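Local coordinates for protein nicotinamide riboside transporter PnuC (Neisseria mucosa ATCC 25996, PDB 4QTN) that carries nicotinamide riboside, a form of vitamin B3, across the bacterial inner membrane as a homotrimer of helical subunits, at the interface of chains A and B. Residues are numbered along the deposited sequence; one frame, centred on the assembly and turned at random. Chains: chain A/B, Nicotinamide riboside transporter PnuC.

Contact 1: the interface of chains A and B. Residues chain A 35-36; chain B 142, 145-146, 158, 161-162, 165.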
# COMPACT_ATOMS: atom_id res chain seq x y z
N VAL A 35 0.66 7.53 25.19
CA VAL A 35 -0.09 7.26 26.46
C VAL A 35 0.02 5.79 26.91
O VAL A 35 -0.38 5.44 28.01
CB VAL A 35 -1.60 7.68 26.35
CG1 VAL A 35 -2.36 7.38 27.63
CG2 VAL A 35 -1.72 9.15 26.01
N PHE A 36 0.56 4.94 26.04
CA PHE A 36 0.78 3.55 26.35
C PHE A 36 2.20 3.34 26.84
O PHE A 36 2.43 2.54 27.72
CB PHE A 36 0.52 2.68 25.13
CG PHE A 36 -0.88 2.11 25.07
CD1 PHE A 36 -2.00 2.96 25.02
CD2 PHE A 36 -1.09 0.73 25.02
CE1 PHE A 36 -3.29 2.43 24.95
CE2 PHE A 36 -2.38 0.21 24.95
CZ PHE A 36 -3.47 1.06 24.92
N THR B 142 -7.96 7.03 26.47
CA THR B 142 -7.04 5.91 26.50
C THR B 142 -6.56 5.61 27.90
O THR B 142 -6.35 4.45 28.25
CB THR B 142 -5.86 6.09 25.56
OG1 THR B 142 -6.35 6.35 24.25
CG2 THR B 142 -5.02 4.83 25.51
N TYR B 145 -9.02 3.32 29.36
CA TYR B 145 -8.85 1.97 28.90
C TYR B 145 -7.62 1.34 29.52
O TYR B 145 -7.47 0.14 29.50
CB TYR B 145 -8.76 1.94 27.37
CG TYR B 145 -8.33 0.60 26.80
CD1 TYR B 145 -9.25 -0.43 26.64
CD2 TYR B 145 -7.02 0.38 26.44
CE1 TYR B 145 -8.85 -1.66 26.11
CE2 TYR B 145 -6.61 -0.84 25.92
CZ TYR B 145 -7.52 -1.85 25.75
OH TYR B 145 -7.11 -3.06 25.22
N ILE B 146 -6.73 2.17 30.08
CA ILE B 146 -5.55 1.65 30.80
C ILE B 146 -5.82 1.37 32.29
O ILE B 146 -5.37 0.36 32.83
CB ILE B 146 -4.30 2.57 30.63
CG1 ILE B 146 -3.90 2.68 29.15
CG2 ILE B 146 -3.12 2.04 31.46
CD1 ILE B 146 -3.68 1.34 28.47
N THR B 158 1.47 -3.27 23.45
CA THR B 158 1.02 -1.96 23.01
C THR B 158 0.31 -2.00 21.68
O THR B 158 -0.76 -1.40 21.53
CB THR B 158 2.18 -0.96 22.93
OG1 THR B 158 3.40 -1.64 23.24
CG2 THR B 158 1.97 0.12 23.93
N GLY B 161 -3.02 -3.13 21.93
CA GLY B 161 -3.75 -2.19 22.75
C GLY B 161 -4.18 -0.98 21.98
O GLY B 161 -5.32 -0.53 22.10
N VAL B 162 -3.27 -0.43 21.17
CA VAL B 162 -3.53 0.81 20.42
C VAL B 162 -4.62 0.60 19.39
O VAL B 162 -5.60 1.36 19.34
CB VAL B 162 -2.26 1.36 19.74
CG1 VAL B 162 -2.61 2.51 18.80
CG2 VAL B 162 -1.26 1.84 20.79
N VAL B 165 -8.13 0.73 20.82
CA VAL B 165 -8.70 2.05 21.06
C VAL B 165 -9.18 2.66 19.76
O VAL B 165 -10.31 3.14 19.68
CB VAL B 165 -7.72 3.03 21.74
CG1 VAL B 165 -8.50 4.16 22.42
CG2 VAL B 165 -6.85 2.31 22.76
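A:Phe36, the last residue of helix 17-36, meets B:Ile146, B:Thr142 and B:Gly161 through its aromatic ring, which packs by carbon contacts. The ring enters the groove between helices 128-147 and 158-175 of chain B and is covered on both faces. B:Ile146 CD1, the end of the longer branch, lies over one face toward the rim, 3.8 Å from the centroid of the A:Phe36 ring, a CH-pi contact. On the opposite face the B:Val162 CG2 methyl sits more distantly over the ring centre, 4.2 Å above the plane. B:Thr142 points its CG2 methyl at the ring edge, in plane, although the modelled approach is too close to trust in detail. That methyl is anti to the backbone N, while the hydroxyl OG1 (chi1 -54°) turns away from the ring. On the rim, A:Phe36 CE2 rests 3.5 Å from B:Gly161 CA, where the backbone itself forms the wall; the B:Thr158 methyl lies beside the base of the ring, its exact approach doubtful. B:Tyr145 adds its own rim, CE2 standing 3.8 Å from A:Phe36 CZ. By the topology of the chain, this apolar socket probably lies at the periplasmic end of the trimer interface, near the connection between the two chain B helices.

Contact 2: the interface of chains A and B. Residues chain A 21-22, 25; chain B 131, 183-184, 187, 225.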
# COMPACT_ATOMS: atom_id res chain seq x y z
N VAL A 21 -7.88 16.64 8.46
CA VAL A 21 -8.37 15.41 9.12
C VAL A 21 -7.28 14.37 9.22
O VAL A 21 -7.06 13.80 10.27
CB VAL A 21 -9.61 14.83 8.39
CG1 VAL A 21 -9.70 13.32 8.56
CG2 VAL A 21 -10.88 15.50 8.90
N TRP A 22 -6.54 14.18 8.15
CA TRP A 22 -5.44 13.25 8.20
C TRP A 22 -4.25 13.75 9.02
O TRP A 22 -3.46 12.95 9.51
CB TRP A 22 -5.01 12.89 6.83
CG TRP A 22 -5.82 11.86 6.27
CD1 TRP A 22 -6.85 12.02 5.40
CD2 TRP A 22 -5.70 10.47 6.51
NE1 TRP A 22 -7.36 10.81 5.07
CE2 TRP A 22 -6.67 9.84 5.74
CE3 TRP A 22 -4.85 9.70 7.29
CZ2 TRP A 22 -6.83 8.46 5.73
CZ3 TRP A 22 -5.01 8.34 7.30
CH2 TRP A 22 -5.98 7.73 6.52
N MSE A 25 -5.27 13.37 12.86
CA MSE A 25 -5.33 11.97 13.18
C MSE A 25 -3.97 11.36 13.23
O MSE A 25 -3.69 10.56 14.09
CB MSE A 25 -6.20 11.22 12.20
CG MSE A 25 -6.40 9.81 12.73
SE MSE A 25 -6.20 8.57 11.24
CE MSE A 25 -7.82 9.16 10.31
N TRP B 131 -13.73 16.97 14.63
CA TRP B 131 -12.75 15.89 14.45
C TRP B 131 -11.59 16.00 15.42
O TRP B 131 -11.22 15.02 16.06
CB TRP B 131 -12.24 15.84 13.02
CG TRP B 131 -11.18 14.84 12.84
CD1 TRP B 131 -9.87 15.07 12.62
CD2 TRP B 131 -11.33 13.42 12.89
NE1 TRP B 131 -9.19 13.90 12.52
CE2 TRP B 131 -10.06 12.86 12.68
CE3 TRP B 131 -12.42 12.57 13.08
CZ2 TRP B 131 -9.83 11.48 12.66
CZ3 TRP B 131 -12.20 11.19 13.07
CH2 TRP B 131 -10.90 10.66 12.85
N ALA B 183 -11.15 6.92 7.66
CA ALA B 183 -9.79 7.30 7.92
C ALA B 183 -9.26 6.42 9.04
O ALA B 183 -8.27 5.70 8.86
CB ALA B 183 -9.71 8.77 8.28
N LEU B 184 -9.95 6.43 10.18
CA LEU B 184 -9.65 5.51 11.27
C LEU B 184 -9.60 4.02 10.82
O LEU B 184 -8.68 3.31 11.20
CB LEU B 184 -10.63 5.69 12.43
CG LEU B 184 -10.16 6.46 13.67
CD1 LEU B 184 -8.93 7.29 13.35
CD2 LEU B 184 -11.27 7.34 14.23
N VAL B 187 -6.34 2.90 9.27
CA VAL B 187 -5.26 2.72 10.24
C VAL B 187 -5.42 1.43 11.02
O VAL B 187 -4.43 0.69 11.18
CB VAL B 187 -5.10 3.93 11.20
CG1 VAL B 187 -4.13 3.59 12.33
CG2 VAL B 187 -4.61 5.15 10.44
N TYR B 225 -13.78 5.07 2.02
CA TYR B 225 -13.58 6.49 2.13
C TYR B 225 -14.18 7.15 0.89
O TYR B 225 -15.04 8.01 0.99
CB TYR B 225 -12.07 6.87 2.29
CG TYR B 225 -11.86 8.20 3.02
CD1 TYR B 225 -12.59 9.33 2.65
CD2 TYR B 225 -10.98 8.32 4.09
CE1 TYR B 225 -12.45 10.54 3.32
CE2 TYR B 225 -10.83 9.53 4.78
CZ TYR B 225 -11.58 10.64 4.38
OH TYR B 225 -11.48 11.86 5.05
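Helix 17-36 of chain A packs against helices 128-147, 181-198 and 208-234 of chain B, a membrane-embedded helix-to-helix seam in the trimer of this PnuC-family nicotinamide riboside permease. A:Met25, present as selenomethionine, has the largest buried surface here. Its CG is anti to the backbone N (chi1 -171°), and the chain then bends at chi2 and chi3, carrying selenium and methyl between B:Leu184, B:Val187 and B:Ala183. A:Met25 CG packs 3.6 Å from B:Leu184 CD1, and the selenium lies 3.8 Å from the CG2 methyl of B:Val187. The terminal methyl turns toward B:Ala183, although its modelled approach there is too short to be trusted in detail.

B:Trp131 reaches across from helix 128-147, its CG anti to the backbone N (chi1 176°). The six-membered end of its indole meets A:Met25 edge-on, B:Trp131 CZ2 being 3.7 Å from A:Met25 CB, with that CB in the ring plane. A:Val21 instead lays CG1 over an indole face, toward the rim. The indole N-H of B:Trp131 also makes a weak, bent hydrogen bond to the backbone carbonyl of A:Val21, NE1 to O 3.1 Å (128° at H). On the other flank, the B:Ala183 methyl sits over one face of A:Trp22, 3.9 Å from A:Trp22 CZ2. The A:Trp22 indole and B:Tyr225 run past each other in opposite directions, with A:Trp22 NE1 and B:Tyr225 CE2 3.7 Å apart.

Contact 3: the interface of chains A and B. Residues chain A 17, 20; chain B 126-128, 180.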
# COMPACT_ATOMS: atom_id res chain seq x y z
N HIS A 17 -9.94 20.48 4.24
CA HIS A 17 -10.58 19.67 5.33
C HIS A 17 -9.94 18.27 5.40
O HIS A 17 -9.61 17.80 6.49
CB HIS A 17 -12.11 19.58 5.13
CG HIS A 17 -12.79 18.61 6.06
ND1 HIS A 17 -13.01 17.28 5.74
CD2 HIS A 17 -13.35 18.79 7.29
CE1 HIS A 17 -13.63 16.68 6.74
NE2 HIS A 17 -13.86 17.58 7.69
N ALA A 20 -6.39 18.50 6.89
CA ALA A 20 -6.60 18.72 8.30
C ALA A 20 -6.96 17.42 9.03
O ALA A 20 -6.40 17.12 10.08
CB ALA A 20 -7.67 19.78 8.51
N LEU B 126 -17.95 15.11 9.67
CA LEU B 126 -17.46 15.85 10.83
C LEU B 126 -16.82 17.14 10.34
O LEU B 126 -16.38 17.21 9.19
CB LEU B 126 -16.43 15.03 11.58
CG LEU B 126 -16.91 13.83 12.41
CD1 LEU B 126 -15.73 13.10 13.02
CD2 LEU B 126 -17.90 14.27 13.49
N THR B 127 -16.79 18.18 11.18
CA THR B 127 -15.98 19.36 10.85
C THR B 127 -14.59 19.25 11.48
O THR B 127 -14.33 18.33 12.27
CB THR B 127 -16.65 20.67 11.28
OG1 THR B 127 -16.47 20.86 12.69
CG2 THR B 127 -18.12 20.66 10.94
N VAL B 128 -13.69 20.17 11.13
CA VAL B 128 -12.31 20.11 11.62
C VAL B 128 -12.29 20.27 13.12
O VAL B 128 -11.58 19.56 13.82
CB VAL B 128 -11.42 21.18 10.99
CG1 VAL B 128 -10.05 20.60 10.73
CG2 VAL B 128 -12.04 21.69 9.71
N GLU B 180 -15.80 10.06 8.35
CA GLU B 180 -14.42 10.03 8.85
C GLU B 180 -14.00 8.71 9.53
O GLU B 180 -12.81 8.47 9.73
CB GLU B 180 -14.16 11.23 9.77
CG GLU B 180 -14.03 12.57 9.02
CD GLU B 180 -15.38 13.17 8.60
OE1 GLU B 180 -16.43 12.80 9.19
OE2 GLU B 180 -15.39 14.04 7.68
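A:His17 and B:Val128 bury the most surface in this patch, with A:Ala20 one turn further along the chain A helix. The imidazole of A:His17 reaches over to the backbone of B:Leu126: its NE2 donates a hydrogen bond to B:Leu126 O at 3.0 Å. The bond is bent, 135° at H, and the carbonyl oxygen stands out of the imidazole plane. With CG anti to the backbone N (chi1 171°), the ring is directed away from its own helix toward chain B. B:Glu180 comes from the opposite direction, its OE2 in plane at the imidazole edge, 3.3 Å from A:His17 CE1; the carboxylate is turned steeply, 77°, against the ring. This nearby acid might favour a positive imidazole, though protonation is not seen. The other carboxylate oxygen works within chain B: B:Leu126 N bonds to B:Glu180 OE1 at 2.8 Å, meeting it from above the carboxylate plane. B:Glu180 thereby pins the very residue whose carbonyl receives the histidine. B:Val128 slides past the histidine, its CG2 4.0 Å from A:His17 CD2 beyond the ring rim, while CG1 packs 3.4 Å from A:Ala20 CB. The patch joins the start of helix 17-36 to the loops entering helices 128-147 and 181-198, apparently at the cytoplasmic end of the interface.

Helix 17-36 of chain A supplies its side of all three contacts and runs along the seam from contact 3 at its first turn, through contact 2, to contact 1 at its last. The C-alpha centres of contacts 2 and 3 are about 9 Å apart, those of contacts 1 and 2 about 18 Å, and those of contacts 1 and 3 about 24 Å. Helix 128-147 of chain B takes part in every one, opposing its partner over much of its length. Polar anchoring in contact 3 with chiefly apolar packing in contacts 1 and 2 is consistent with a homotrimer held together within the membrane, the seam repeating around the trimer.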